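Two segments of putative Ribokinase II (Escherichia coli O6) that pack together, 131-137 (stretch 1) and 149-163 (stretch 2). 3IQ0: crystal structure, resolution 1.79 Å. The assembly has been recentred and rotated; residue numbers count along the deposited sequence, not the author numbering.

Stretch 1 131-137: CTHFHIM
Stretch 2 149-163: AVKKAVTIVKANGGV

Stretch 1 is a beta strand, 131-137. Stretch 2 enters as a helix whose backbone bonds run i to i+4 from Ala 149, then turns through Asn 160, Gly 161 and Gly 162 to Val 163. The helix crosses the strand at -133°, closer to antiparallel than to parallel, and the axes approach to 8.2 Å. The contact buries 489 Å², both sides summed.

Backbone pairing joins the end of stretch 2 to the strand. His 133 and Val 163 form a parallel bridge, with CA atoms 4.7 Å apart. Two hydrogen bonds hold it. Val 163 N donates to Thr 132 O at 2.7 Å and 166°, and Phe 134 N donates to Val 163 O at 2.9 Å and 168°. Both are nearly straight. Between them, His 133 CA makes a CA-H...O contact of 3.3 Å to Val 163 O. Strand phi/psi values include -140/123 for His 133 and -121/127 for Phe 134; Val 163 has -108/140. Thr 132 departs from them at -103/-14.

The side chains of His 133 and Val 163 lie on the same face of the sheet. Val 163 (chi1 t) places CB over one face of the imidazole, 4.1 Å from the ring centroid and 17° off its normal. His 133 has chi1 m and chi2 63°. Its ND1 also hydrogen-bonds to Thr 132 OG1 at 3.1 Å; Thr 132 has chi1 p.

Apolar packing joins helix to strand. Phe 134 (chi1 t, chi2 73°) sets CZ 3.5 Å from Ala 153 CB, CD2 4.2 Å from Val 154 CG2 and CB 3.8 Å from Val 157 CG2. It thus spans residues from successive helical turns. Ile 136 (m, t) points its CA-to-CB bond toward stretch 2. Its CD1 is 3.4 Å from both Val 150 CG1 and Val 154 CG2. Cys 131 (t) puts SG 4.0 Å from Val 157 CG2. Val 150, Val 154 and Val 157 all have chi1 t. From Cys 131 to Ile 136 the strand therefore meets the helix from Val 157 back to Val 150. His 135 points away and makes no contact.

The turn relies on glycine. Gly 161 has positive phi (74/33), and its N bonds to Lys 158 O at 3.0 Å. Gly 162 (-86/172) donates N to Val 157 O at 2.8 Å. Its CA is 3.3 Å from Thr 132 O. A CB here would clash with Val 157 CG1 at 2.4 Å and crowd Thr 132 O at 3.2 Å.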

# COMPACT_ATOMS: atom_id res chain seq x y z
N CYS B 131 -1.30 -31.42 -11.06
CA CYS B 131 -2.52 -30.64 -10.91
C CYS B 131 -3.58 -31.16 -11.87
O CYS B 131 -3.42 -31.08 -13.09
CB CYS B 131 -2.28 -29.16 -11.17
SG CYS B 131 -3.79 -28.20 -11.08
N THR B 132 -4.67 -31.67 -11.31
CA THR B 132 -5.78 -32.21 -12.09
C THR B 132 -6.95 -31.23 -12.11
O THR B 132 -7.90 -31.39 -12.89
CB THR B 132 -6.28 -33.53 -11.48
OG1 THR B 132 -6.69 -33.30 -10.13
CG2 THR B 132 -5.17 -34.59 -11.49
N HIS B 133 -6.90 -30.24 -11.23
CA HIS B 133 -7.95 -29.23 -11.14
C HIS B 133 -7.32 -27.87 -10.89
O HIS B 133 -6.59 -27.68 -9.93
CB HIS B 133 -8.93 -29.56 -10.00
CG HIS B 133 -9.85 -30.69 -10.31
ND1 HIS B 133 -9.41 -31.98 -10.54
CD2 HIS B 133 -11.20 -30.73 -10.42
CE1 HIS B 133 -10.45 -32.76 -10.78
NE2 HIS B 133 -11.55 -32.03 -10.71
N PHE B 134 -7.60 -26.94 -11.79
CA PHE B 134 -7.06 -25.59 -11.68
C PHE B 134 -8.23 -24.63 -11.60
O PHE B 134 -9.13 -24.64 -12.44
CB PHE B 134 -6.20 -25.26 -12.90
CG PHE B 134 -5.37 -24.03 -12.73
CD1 PHE B 134 -4.26 -24.03 -11.89
CD2 PHE B 134 -5.69 -22.86 -13.42
CE1 PHE B 134 -3.48 -22.89 -11.74
CE2 PHE B 134 -4.92 -21.71 -13.27
CZ PHE B 134 -3.81 -21.72 -12.44
N HIS B 135 -8.21 -23.78 -10.57
CA HIS B 135 -9.28 -22.82 -10.36
C HIS B 135 -8.83 -21.39 -10.63
O HIS B 135 -7.78 -20.95 -10.16
CB HIS B 135 -9.81 -22.93 -8.94
CG HIS B 135 -10.92 -21.98 -8.66
ND1 HIS B 135 -12.21 -22.20 -9.09
CD2 HIS B 135 -10.93 -20.78 -8.03
CE1 HIS B 135 -12.96 -21.17 -8.75
NE2 HIS B 135 -12.21 -20.29 -8.11
N ILE B 136 -9.65 -20.67 -11.38
CA ILE B 136 -9.35 -19.29 -11.73
C ILE B 136 -10.36 -18.30 -11.15
O ILE B 136 -11.56 -18.52 -11.23
CB ILE B 136 -9.31 -19.11 -13.27
CG1 ILE B 136 -8.14 -19.90 -13.85
CG2 ILE B 136 -9.15 -17.64 -13.62
CD1 ILE B 136 -8.21 -20.03 -15.36
N MSE B 137 -9.84 -17.23 -10.55
CA MSE B 137 -10.67 -16.16 -9.98
C MSE B 137 -10.61 -15.01 -10.98
O MSE B 137 -9.53 -14.51 -11.30
CB MSE B 137 -10.09 -15.68 -8.64
CG MSE B 137 -10.28 -16.63 -7.48
SE MSE B 137 -12.15 -16.77 -7.05
CE MSE B 137 -12.02 -18.00 -5.57
N ALA B 149 -0.05 -15.21 -17.31
CA ALA B 149 0.31 -16.21 -16.30
C ALA B 149 -0.80 -17.26 -16.23
O ALA B 149 -0.53 -18.46 -16.20
CB ALA B 149 0.48 -15.54 -14.94
N VAL B 150 -2.04 -16.79 -16.23
CA VAL B 150 -3.18 -17.69 -16.17
C VAL B 150 -3.33 -18.53 -17.44
O VAL B 150 -3.61 -19.73 -17.37
CB VAL B 150 -4.48 -16.90 -15.93
CG1 VAL B 150 -5.68 -17.82 -16.04
CG2 VAL B 150 -4.44 -16.27 -14.55
N LYS B 151 -3.14 -17.92 -18.61
CA LYS B 151 -3.24 -18.66 -19.86
C LYS B 151 -2.22 -19.80 -19.92
O LYS B 151 -2.55 -20.91 -20.35
CB LYS B 151 -3.05 -17.73 -21.06
CG LYS B 151 -4.23 -16.79 -21.31
CD LYS B 151 -4.07 -15.98 -22.59
CE LYS B 151 -5.32 -15.17 -22.87
NZ LYS B 151 -5.24 -14.39 -24.15
N LYS B 152 -1.00 -19.52 -19.48
CA LYS B 152 0.07 -20.52 -19.48
C LYS B 152 -0.29 -21.68 -18.56
O LYS B 152 -0.23 -22.85 -18.96
CB LYS B 152 1.38 -19.89 -19.02
CG LYS B 152 2.55 -20.86 -18.91
CD LYS B 152 3.80 -20.19 -18.36
CE LYS B 152 4.88 -21.21 -18.02
NZ LYS B 152 6.14 -20.61 -17.48
N ALA B 153 -0.65 -21.36 -17.33
CA ALA B 153 -1.03 -22.36 -16.34
C ALA B 153 -2.17 -23.22 -16.86
O ALA B 153 -2.15 -24.44 -16.73
CB ALA B 153 -1.43 -21.68 -15.03
N VAL B 154 -3.16 -22.58 -17.48
CA VAL B 154 -4.30 -23.31 -18.02
C VAL B 154 -3.90 -24.28 -19.12
O VAL B 154 -4.41 -25.40 -19.18
CB VAL B 154 -5.37 -22.35 -18.56
CG1 VAL B 154 -6.44 -23.13 -19.30
CG2 VAL B 154 -6.00 -21.58 -17.42
N THR B 155 -3.01 -23.85 -20.00
CA THR B 155 -2.55 -24.71 -21.10
C THR B 155 -1.85 -25.92 -20.52
O THR B 155 -2.06 -27.05 -20.96
CB THR B 155 -1.57 -23.96 -22.02
OG1 THR B 155 -2.23 -22.83 -22.60
CG2 THR B 155 -1.07 -24.88 -23.12
N ILE B 156 -1.01 -25.68 -19.51
CA ILE B 156 -0.27 -26.75 -18.86
C ILE B 156 -1.21 -27.78 -18.24
O ILE B 156 -1.03 -28.98 -18.44
CB ILE B 156 0.63 -26.19 -17.75
CG1 ILE B 156 1.74 -25.34 -18.37
CG2 ILE B 156 1.21 -27.32 -16.91
CD1 ILE B 156 2.74 -24.80 -17.38
N VAL B 157 -2.20 -27.31 -17.49
CA VAL B 157 -3.15 -28.20 -16.83
C VAL B 157 -4.02 -28.98 -17.80
O VAL B 157 -4.26 -30.17 -17.60
CB VAL B 157 -4.05 -27.42 -15.85
CG1 VAL B 157 -5.08 -28.35 -15.22
CG2 VAL B 157 -3.20 -26.76 -14.78
N LYS B 158 -4.50 -28.32 -18.85
CA LYS B 158 -5.34 -29.02 -19.82
C LYS B 158 -4.51 -30.03 -20.60
O LYS B 158 -5.03 -31.03 -21.09
CB LYS B 158 -6.02 -28.03 -20.76
CG LYS B 158 -7.13 -27.23 -20.10
CD LYS B 158 -7.86 -26.34 -21.09
CE LYS B 158 -8.90 -27.11 -21.90
NZ LYS B 158 -10.15 -27.38 -21.12
N ALA B 159 -3.21 -29.78 -20.71
CA ALA B 159 -2.31 -30.69 -21.42
C ALA B 159 -2.22 -32.03 -20.69
O ALA B 159 -2.05 -33.07 -21.32
CB ALA B 159 -0.93 -30.06 -21.56
N ASN B 160 -2.31 -32.00 -19.36
CA ASN B 160 -2.25 -33.25 -18.60
C ASN B 160 -3.65 -33.79 -18.34
O ASN B 160 -3.85 -34.65 -17.48
CB ASN B 160 -1.52 -33.06 -17.27
CG ASN B 160 -0.95 -31.67 -17.10
OD1 ASN B 160 -1.69 -30.69 -17.06
ND2 ASN B 160 0.37 -31.58 -16.99
N GLY B 161 -4.63 -33.27 -19.08
CA GLY B 161 -6.00 -33.72 -18.93
C GLY B 161 -6.70 -33.24 -17.68
O GLY B 161 -7.55 -33.94 -17.14
N GLY B 162 -6.35 -32.04 -17.21
CA GLY B 162 -6.97 -31.49 -16.01
C GLY B 162 -8.28 -30.75 -16.26
O GLY B 162 -8.65 -30.50 -17.40
N VAL B 163 -8.95 -30.39 -15.17
CA VAL B 163 -10.23 -29.68 -15.23
C VAL B 163 -10.06 -28.23 -14.78
O VAL B 163 -9.35 -27.93 -13.82
CB VAL B 163 -11.29 -30.36 -14.33
CG1 VAL B 163 -12.58 -29.55 -14.33
CG2 VAL B 163 -11.55 -31.78 -14.82